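Local structure of NADH-rubredoxin oxidoreductase (Clostridium acetobutylicum, 3KLJ) at residues G154-L157 with G158-A162; Q163-D167 with S168-A172; I176-Y180 with P181-Q185. The protein catalyses the NADH-dependent reduction of rubredoxin through one bound FAD, supplying electrons, via rubredoxin, to dioxygen-scavenging enzymes. One frame throughout, in Å; residues are numbered along the deposited sequence. Where two conformers were deposited one is given.

Overall arrangement
The three contacts follow one another through the NADH-binding domain, around helix 156-168 and the loop after strand 172-175. Contact 1 is the glycine turn and first turns of the helix and lies at the flavin, where L157 CD1 comes within 3.4 Å of FAD C7M. Contact 2, centred about 12 Å away, ends the same helix and turns the chain into strand 172-175; A162 O of contact 1 meets A172 CB there at 4.0 Å. Contact 3, the loop beyond that strand, returns to within about 11 Å of contact 1, centre to centre, and L182 N lies 2.9 Å from G154 O, a probable hydrogen bond. Centres of contacts 2 and 3 are about 22 Å apart.

Contact 1 (G154-L157 with G158-A162). With FAD (flavin-adenine dinucleotide), chain B.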
loop_
_atom_site.group_PDB
_atom_site.type_symbol
_atom_site.label_atom_id
_atom_site.label_comp_id
_atom_site.label_asym_id
_atom_site.label_seq_id
_atom_site.Cartn_x
_atom_site.Cartn_y
_atom_site.Cartn_z
ATOM N N GLY A 154 -3.706 -3.430 13.437
ATOM C CA GLY A 154 -3.151 -2.278 14.142
ATOM C C GLY A 154 -2.496 -1.189 13.323
ATOM O O GLY A 154 -1.835 -0.314 13.893
ATOM N N GLY A 155 -2.680 -1.237 11.999
ATOM C CA GLY A 155 -1.968 -0.359 11.066
ATOM C C GLY A 155 -2.703 0.888 10.611
ATOM O O GLY A 155 -3.832 1.152 11.019
ATOM N N ILE A 156 -2.031 1.652 9.756
ATOM C CA ILE A 156 -2.527 2.909 9.179
ATOM C C ILE A 156 -3.906 2.790 8.512
ATOM O O ILE A 156 -4.807 3.598 8.772
ATOM C CB ILE A 156 -1.507 3.449 8.134
ATOM C CG1 ILE A 156 -0.594 4.481 8.766
ATOM C CG2 ILE A 156 -2.189 4.056 6.892
ATOM C CD1 ILE A 156 0.714 3.911 9.259
ATOM N N LEU A 157 -4.053 1.789 7.656
ATOM C CA LEU A 157 -5.295 1.589 6.922
ATOM C C LEU A 157 -6.470 1.306 7.861
ATOM O O LEU A 157 -7.570 1.827 7.661
ATOM C CB LEU A 157 -5.111 0.476 5.880
ATOM C CG LEU A 157 -6.301 -0.104 5.096
ATOM C CD1 LEU A 157 -7.324 0.956 4.693
ATOM C CD2 LEU A 157 -5.770 -0.827 3.879
ATOM N N GLY A 158 -6.231 0.501 8.893
ATOM C CA GLY A 158 -7.266 0.203 9.884
ATOM C C GLY A 158 -7.756 1.453 10.599
ATOM O O GLY A 158 -8.958 1.635 10.815
ATOM N N ILE A 159 -6.814 2.319 10.956
ATOM C CA ILE A 159 -7.130 3.594 11.596
ATOM C C ILE A 159 -7.860 4.551 10.647
ATOM O O ILE A 159 -8.897 5.098 11.008
ATOM C CB ILE A 159 -5.885 4.264 12.229
ATOM C CG1 ILE A 159 -5.156 3.274 13.147
ATOM C CG2 ILE A 159 -6.310 5.444 13.082
ATOM C CD1 ILE A 159 -3.730 3.666 13.487
ATOM N N GLU A 160 -7.336 4.733 9.436
ATOM C CA GLU A 160 -8.010 5.564 8.433
ATOM C C GLU A 160 -9.437 5.097 8.122
ATOM O O GLU A 160 -10.330 5.928 7.969
ATOM C CB GLU A 160 -7.197 5.642 7.143
ATOM C CG GLU A 160 -5.918 6.461 7.270
ATOM C CD GLU A 160 -5.141 6.539 5.977
ATOM O OE1 GLU A 160 -5.480 5.812 5.021
ATOM O OE2 GLU A 160 -4.178 7.326 5.915
ATOM N N LEU A 161 -9.633 3.777 8.023
ATOM C CA LEU A 161 -10.952 3.192 7.733
ATOM C C LEU A 161 -11.942 3.510 8.842
ATOM O O LEU A 161 -13.092 3.870 8.569
ATOM C CB LEU A 161 -10.860 1.677 7.531
ATOM C CG LEU A 161 -12.138 0.859 7.248
ATOM C CD1 LEU A 161 -13.018 1.509 6.207
ATOM C CD2 LEU A 161 -11.756 -0.528 6.786
ATOM N N ALA A 162 -11.484 3.379 10.088
ATOM C CA ALA A 162 -12.292 3.701 11.261
ATOM C C ALA A 162 -12.832 5.126 11.186
ATOM O O ALA A 162 -14.028 5.340 11.376
ATOM C CB ALA A 162 -11.495 3.494 12.540
HETATM P PA FAD B . -3.288 -2.465 -7.709
HETATM O O1A FAD B . -3.650 -3.538 -6.717
HETATM O O2A FAD B . -3.816 -1.106 -7.319
HETATM O O5B FAD B . -3.829 -2.870 -9.155
HETATM C C5B FAD B . -3.599 -4.164 -9.681
HETATM C C4B FAD B . -4.803 -4.589 -10.523
HETATM O O4B FAD B . -4.527 -5.837 -11.157
HETATM C C3B FAD B . -6.037 -4.804 -9.652
HETATM O O3B FAD B . -7.127 -4.083 -10.204
HETATM C C2B FAD B . -6.291 -6.299 -9.686
HETATM O O2B FAD B . -7.666 -6.615 -9.698
HETATM C C1B FAD B . -5.632 -6.710 -10.995
HETATM N N9A FAD B . -5.204 -8.121 -11.025
HETATM C C8A FAD B . -4.718 -8.870 -9.988
HETATM N N7A FAD B . -4.443 -10.114 -10.447
HETATM C C5A FAD B . -4.738 -10.171 -11.761
HETATM C C6A FAD B . -4.654 -11.198 -12.701
HETATM N N6A FAD B . -4.474 -12.458 -12.301
HETATM N N1A FAD B . -5.050 -10.946 -14.003
HETATM C C2A FAD B . -5.522 -9.700 -14.370
HETATM N N3A FAD B . -5.613 -8.691 -13.429
HETATM C C4A FAD B . -5.221 -8.922 -12.141
HETATM N N1 FAD B . -0.581 3.877 -0.955
HETATM C C2 FAD B . 0.067 5.039 -0.592
HETATM O O2 FAD B . 1.164 5.286 -1.061
HETATM N N3 FAD B . -0.523 5.938 0.272
HETATM C C4 FAD B . -1.766 5.671 0.795
HETATM O O4 FAD B . -2.259 6.489 1.577
HETATM C C4X FAD B . -2.432 4.487 0.447
HETATM N N5 FAD B . -3.691 4.198 0.953
HETATM C C5X FAD B . -4.342 3.031 0.599
HETATM C C6 FAD B . -5.611 2.744 1.120
HETATM C C7 FAD B . -6.264 1.559 0.741
HETATM C C7M FAD B . -7.622 1.245 1.296
HETATM C C8 FAD B . -5.648 0.668 -0.137
HETATM C C8M FAD B . -6.323 -0.614 -0.555
HETATM C C9 FAD B . -4.386 0.958 -0.644
HETATM C C9A FAD B . -3.731 2.140 -0.283
HETATM N N10 FAD B . -2.470 2.427 -0.801
HETATM C C10 FAD B . -1.826 3.595 -0.439
HETATM C "C1'" FAD B . -1.802 1.465 -1.727
HETATM C "C2'" FAD B . -1.955 1.849 -3.183
HETATM O "O2'" FAD B . -3.324 1.767 -3.524
HETATM C "C3'" FAD B . -1.142 0.860 -3.994
HETATM O "O3'" FAD B . 0.234 1.037 -3.715
HETATM C "C4'" FAD B . -1.348 1.001 -5.492
HETATM O "O4'" FAD B . -2.725 0.871 -5.821
HETATM C "C5'" FAD B . -0.578 -0.114 -6.189
HETATM O "O5'" FAD B . -0.936 -0.083 -7.547
HETATM P P FAD B . -0.723 -1.376 -8.446
HETATM O O1P FAD B . -1.134 -1.048 -9.872
HETATM O O2P FAD B . 0.682 -1.910 -8.313
HETATM O O3P FAD B . -1.682 -2.507 -7.808
#
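I156 and L157 meet I159, E160 and L161 one turn on, a local contact at the start of helix 156-168 in the Rossmann-type NADH-binding domain. G155 is the N-cap, and G155 and G158 fit a GxGxxG pattern, consistent with the dinucleotide-binding turn of such folds. The amide of I159 bonds G155 O, E160 N meets I156 O at 2.9 Å with an almost straight N-H...O angle of 176°, and L161 N takes L157 O. G158 brings no side chain between these turns, whereas I159 lays CG1 3.3 Å from G155 O. I156 and E160 run side by side in the same direction, the methyl CG2 of I156 lying 4.0 Å from E160 OE2. The glutamate's CG is anti to its carbonyl carbon (chi1 -70°) and the chain is extended beyond it, which carries the carboxylate past I156 to K308 N, the hydrogen-bond partner of OE2. With CG anti to the backbone N (chi1 171°), L157 instead presents both methyls to the flavin: CD1 is 3.4 Å and CD2 3.8 Å from FAD C7M, one of the two methyls of the dimethylbenzene ring. Strand 306-309 packs on I156, I159 and E160, helix 51-56 on E160 and L161, and I174 of strand 172-175 on I159 and A162.

Contact 2 (Q163-D167 with S168-A172)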
loop_
_atom_site.group_PDB
_atom_site.type_symbol
_atom_site.label_atom_id
_atom_site.label_comp_id
_atom_site.label_asym_id
_atom_site.label_seq_id
_atom_site.Cartn_x
_atom_site.Cartn_y
_atom_site.Cartn_z
ATOM N N GLN A 163 -11.954 6.086 10.896
ATOM C CA GLN A 163 -12.365 7.481 10.740
ATOM C C GLN A 163 -13.348 7.649 9.586
ATOM O O GLN A 163 -14.350 8.350 9.726
ATOM C CB GLN A 163 -11.164 8.415 10.541
ATOM C CG GLN A 163 -11.531 9.911 10.482
ATOM C CD GLN A 163 -12.181 10.441 11.768
ATOM O OE1 GLN A 163 -13.397 10.337 11.966
ATOM N NE2 GLN A 163 -11.371 11.027 12.635
ATOM N N ALA A 164 -13.051 7.019 8.450
ATOM C CA ALA A 164 -13.955 7.058 7.294
ATOM C C ALA A 164 -15.354 6.553 7.648
ATOM O O ALA A 164 -16.353 7.130 7.223
ATOM C CB ALA A 164 -13.383 6.273 6.132
ATOM N N ILE A 165 -15.415 5.480 8.431
ATOM C CA ILE A 165 -16.684 4.907 8.857
ATOM C C ILE A 165 -17.395 5.816 9.870
ATOM O O ILE A 165 -18.625 5.940 9.815
ATOM C CB ILE A 165 -16.531 3.462 9.388
ATOM C CG1 ILE A 165 -16.004 2.546 8.279
ATOM C CG2 ILE A 165 -17.877 2.926 9.907
ATOM C CD1 ILE A 165 -15.608 1.173 8.752
ATOM N N ILE A 166 -16.628 6.434 10.776
ATOM C CA ILE A 166 -17.160 7.468 11.679
ATOM C C ILE A 166 -17.740 8.605 10.843
ATOM O O ILE A 166 -18.895 8.979 11.023
ATOM C CB ILE A 166 -16.095 8.065 12.662
ATOM C CG1 ILE A 166 -15.364 6.990 13.484
ATOM C CG2 ILE A 166 -16.724 9.137 13.569
ATOM C CD1 ILE A 166 -16.249 6.009 14.209
ATOM N N ASP A 167 -16.941 9.123 9.909
ATOM C CA ASP A 167 -17.370 10.218 9.035
ATOM C C ASP A 167 -18.658 9.931 8.255
ATOM O O ASP A 167 -19.451 10.841 8.023
ATOM C CB ASP A 167 -16.260 10.593 8.055
ATOM C CG ASP A 167 -15.074 11.272 8.729
ATOM O OD1 ASP A 167 -14.068 11.497 8.027
ATOM O OD2 ASP A 167 -15.132 11.572 9.938
ATOM N N SER A 168 -18.852 8.678 7.844
ATOM C CA SER A 168 -20.049 8.280 7.094
ATOM C C SER A 168 -21.312 8.306 7.956
ATOM O O SER A 168 -22.430 8.369 7.431
ATOM C CB SER A 168 -19.859 6.897 6.458
ATOM O OG SER A 168 -19.938 5.868 7.428
ATOM N N GLY A 169 -21.131 8.258 9.275
ATOM C CA GLY A 169 -22.245 8.304 10.219
ATOM C C GLY A 169 -22.420 7.038 11.038
ATOM O O GLY A 169 -23.454 6.845 11.671
ATOM N N THR A 170 -21.401 6.182 11.036
ATOM C CA THR A 170 -21.455 4.906 11.747
ATOM C C THR A 170 -20.318 4.773 12.770
ATOM O O THR A 170 -19.151 4.978 12.425
ATOM C CB THR A 170 -21.430 3.730 10.747
ATOM O OG1 THR A 170 -22.653 3.721 10.000
ATOM C CG2 THR A 170 -21.278 2.395 11.458
ATOM N N PRO A 171 -20.656 4.440 14.038
ATOM C CA PRO A 171 -19.628 4.208 15.063
ATOM C C PRO A 171 -18.683 3.064 14.681
ATOM O O PRO A 171 -19.083 2.137 13.978
ATOM C CB PRO A 171 -20.439 3.824 16.302
ATOM C CG PRO A 171 -21.811 4.374 16.058
ATOM C CD PRO A 171 -22.020 4.295 14.581
ATOM N N ALA A 172 -17.440 3.141 15.144
ATOM C CA ALA A 172 -16.428 2.141 14.830
ATOM C C ALA A 172 -15.324 2.151 15.883
ATOM O O ALA A 172 -14.977 3.206 16.420
ATOM C CB ALA A 172 -15.838 2.398 13.449
#
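I165 O and I166 O receive the amides of T170 and G169 where helix 156-168 ends in a Schellman motif, G169 taking a positive phi of 115°. The T170 N to I165 O bond measures 3.0 Å, and G169 N bonds I166 O at 2.9 Å; S168 N bonds A164 O. The hydroxyl of S168 adds a further donor, OG giving its proton to I165 O at 2.7 Å. Its chi1 of 74° places OG between the backbone N and the carbonyl carbon, folded back over the helix end. I165 O is thus gripped by two firm bonds, from T170 N and S168 OG, with a weak third from G169 N. The turn also brings I166 CA 3.3 Å from T170 O in a CA-H...O contact. Beyond the cap the side chains meet through carbon atoms. The branch methyl CG2 of I165 lies 3.7 Å from T170 CB, the two side chains crossing obliquely, and also reaches the methyl of A172. CD1 of I166 approaches the same A172 CB to 3.7 Å, so the methyl of the first strand residue meets two consecutive isoleucines of the final helical turn. Outward from this cluster, I165 and A172 pack on A149 and I151 of strand 149-152 in the parallel sheet. I165 also touches I55 of helix 51-56 and, with T170, C143 of helix 133-146.

Contact 3 (I176-Y180 with P181-Q185); sequences IILEY and PLERQ
Y180 and L178 close on E183 within the loop that leaves strand 172-175 of the Rossmann-type NADH-binding domain and leads to helix 188-199. The Y180 ring crosses the E183 side chain at about a right angle, CE2 lying 3.7 Å from E183 CB, and its plane stands 83° from that of the carboxylate. P181 O sits at the ring edge, near its plane. L178, two residues before the tyrosine, sets its CD1 methyl against the aliphatic part of E183, 3.6 Å from CG, so that the glutamate chain is in contact with both residues. A chi1 of 85° holds E183 CG between its backbone N and carbonyl carbon, and a bend at chi2 turns the carboxylate back toward L178. Nearer the strand, I176 CD1 comes to 3.6 Å from P181 N.

Outside this first shell, R188 and L192 of helix 188-199 touch Y180, K195 touches P181, and I205 of strand 204-206 packs on both I176 and P181. The side chain of L182 leads away and packs on I156 and I159 of helix 156-168, while its backbone bonds G154 of the glycine-rich turn.

Two waters complete the pairing of Y180 with E183. One donates to Y180 O at 2.8 Å and to E183 OE1 at 3.0 Å, bridging backbone and carboxylate. The second lies in the plane of the ring at its edge, accepting from Y180 OH at 2.6 Å and donating to E183 O.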
loop_
_atom_site.group_PDB
_atom_site.type_symbol
_atom_site.label_atom_id
_atom_site.label_comp_id
_atom_site.label_asym_id
_atom_site.label_seq_id
_atom_site.Cartn_x
_atom_site.Cartn_y
_atom_site.Cartn_z
ATOM N N ILE A 176 -6.733 -4.721 18.377
ATOM C CA ILE A 176 -5.362 -5.128 18.036
ATOM C C ILE A 176 -4.884 -6.162 19.054
ATOM O O ILE A 176 -5.386 -6.196 20.178
ATOM C CB ILE A 176 -4.366 -3.910 17.964
ATOM C CG1 ILE A 176 -4.161 -3.262 19.341
ATOM C CG2 ILE A 176 -4.839 -2.872 16.957
ATOM C CD1 ILE A 176 -3.123 -2.140 19.351
ATOM N N ILE A 177 -3.926 -7.003 18.673
ATOM C CA ILE A 177 -3.415 -8.028 19.594
ATOM C C ILE A 177 -2.232 -7.572 20.481
ATOM O O ILE A 177 -1.997 -8.147 21.548
ATOM C CB ILE A 177 -3.110 -9.382 18.883
ATOM C CG1 ILE A 177 -1.996 -9.230 17.838
ATOM C CG2 ILE A 177 -4.411 -10.003 18.282
ATOM C CD1 ILE A 177 -1.722 -10.502 17.028
ATOM N N LEU A 178 -1.501 -6.547 20.041
ATOM C CA LEU A 178 -0.396 -5.990 20.826
ATOM C C LEU A 178 -0.881 -4.881 21.758
ATOM O O LEU A 178 -2.082 -4.573 21.794
ATOM C CB LEU A 178 0.729 -5.473 19.914
ATOM C CG LEU A 178 1.378 -6.457 18.928
ATOM C CD1 LEU A 178 2.494 -5.773 18.142
ATOM C CD2 LEU A 178 1.909 -7.705 19.630
ATOM N N GLU A 179 0.051 -4.299 22.519
ATOM C CA GLU A 179 -0.274 -3.272 23.503
ATOM C C GLU A 179 -0.557 -1.913 22.865
ATOM O O GLU A 179 -1.287 -1.105 23.431
ATOM C CB GLU A 179 0.850 -3.134 24.542
ATOM C CG GLU A 179 0.407 -2.461 25.851
ATOM C CD GLU A 179 1.558 -2.159 26.796
ATOM O OE1 GLU A 179 2.718 -2.442 26.441
ATOM O OE2 GLU A 179 1.302 -1.647 27.911
ATOM N N TYR A 180 0.023 -1.658 21.694
ATOM C CA TYR A 180 -0.063 -0.335 21.086
ATOM C C TYR A 180 -0.156 -0.427 19.566
ATOM O O TYR A 180 0.343 -1.389 18.977
ATOM C CB TYR A 180 1.153 0.520 21.484
ATOM C CG TYR A 180 2.471 -0.108 21.112
ATOM C CD1 TYR A 180 3.092 -1.020 21.966
ATOM C CD2 TYR A 180 3.097 0.202 19.899
ATOM C CE1 TYR A 180 4.294 -1.616 21.627
ATOM C CE2 TYR A 180 4.311 -0.386 19.551
ATOM C CZ TYR A 180 4.898 -1.300 20.421
ATOM O OH TYR A 180 6.098 -1.886 20.092
ATOM N N PRO A 181 -0.777 0.577 18.921
ATOM C CA PRO A 181 -0.913 0.449 17.468
ATOM C C PRO A 181 0.368 0.868 16.734
ATOM O O PRO A 181 1.254 1.517 17.319
ATOM C CB PRO A 181 -2.041 1.429 17.150
ATOM C CG PRO A 181 -1.830 2.546 18.175
ATOM C CD PRO A 181 -1.395 1.821 19.426
ATOM N N LEU A 182 0.453 0.471 15.465
ATOM C CA LEU A 182 1.464 0.960 14.527
ATOM C C LEU A 182 2.881 0.535 14.915
ATOM O O LEU A 182 3.827 1.320 14.819
ATOM C CB LEU A 182 1.371 2.486 14.411
ATOM C CG LEU A 182 1.181 3.043 12.999
ATOM C CD1 LEU A 182 -0.226 2.687 12.535
ATOM C CD2 LEU A 182 1.407 4.559 12.987
ATOM N N GLU A 183 3.019 -0.722 15.326
ATOM C CA GLU A 183 4.268 -1.216 15.908
ATOM C C GLU A 183 5.432 -1.303 14.917
ATOM O O GLU A 183 6.579 -1.512 15.317
ATOM C CB GLU A 183 4.040 -2.573 16.593
ATOM C CG GLU A 183 4.120 -3.773 15.651
ATOM C CD GLU A 183 2.815 -4.072 14.923
ATOM O OE1 GLU A 183 1.889 -3.223 14.927
ATOM O OE2 GLU A 183 2.720 -5.183 14.347
ATOM N N ARG A 184 5.137 -1.152 13.628
ATOM C CA ARG A 184 6.167 -1.152 12.588
ATOM C C ARG A 184 6.736 0.247 12.381
ATOM O O ARG A 184 7.822 0.401 11.835
ATOM C CB ARG A 184 5.615 -1.657 11.248
ATOM C CG ARG A 184 4.851 -2.975 11.308
ATOM C CD ARG A 184 4.171 -3.246 9.979
ATOM N NE ARG A 184 5.005 -4.046 9.087
ATOM C CZ ARG A 184 5.925 -4.910 9.503
ATOM N NH1 ARG A 184 6.129 -5.093 10.803
ATOM N NH2 ARG A 184 6.638 -5.600 8.619
ATOM N N GLN A 185 5.991 1.266 12.809
ATOM C CA GLN A 185 6.382 2.663 12.553
ATOM C C GLN A 185 6.750 3.429 13.816
ATOM O O GLN A 185 7.451 4.438 13.756
ATOM C CB GLN A 185 5.259 3.404 11.814
ATOM C CG GLN A 185 5.336 3.253 10.298
ATOM C CD GLN A 185 4.383 2.223 9.753
ATOM O OE1 GLN A 185 3.349 1.924 10.355
ATOM N NE2 GLN A 185 4.711 1.686 8.588
HETATM O O HOH W 1 -0.394 -2.962 16.777
HETATM O O HOH W 2 7.167 -1.126 17.806
#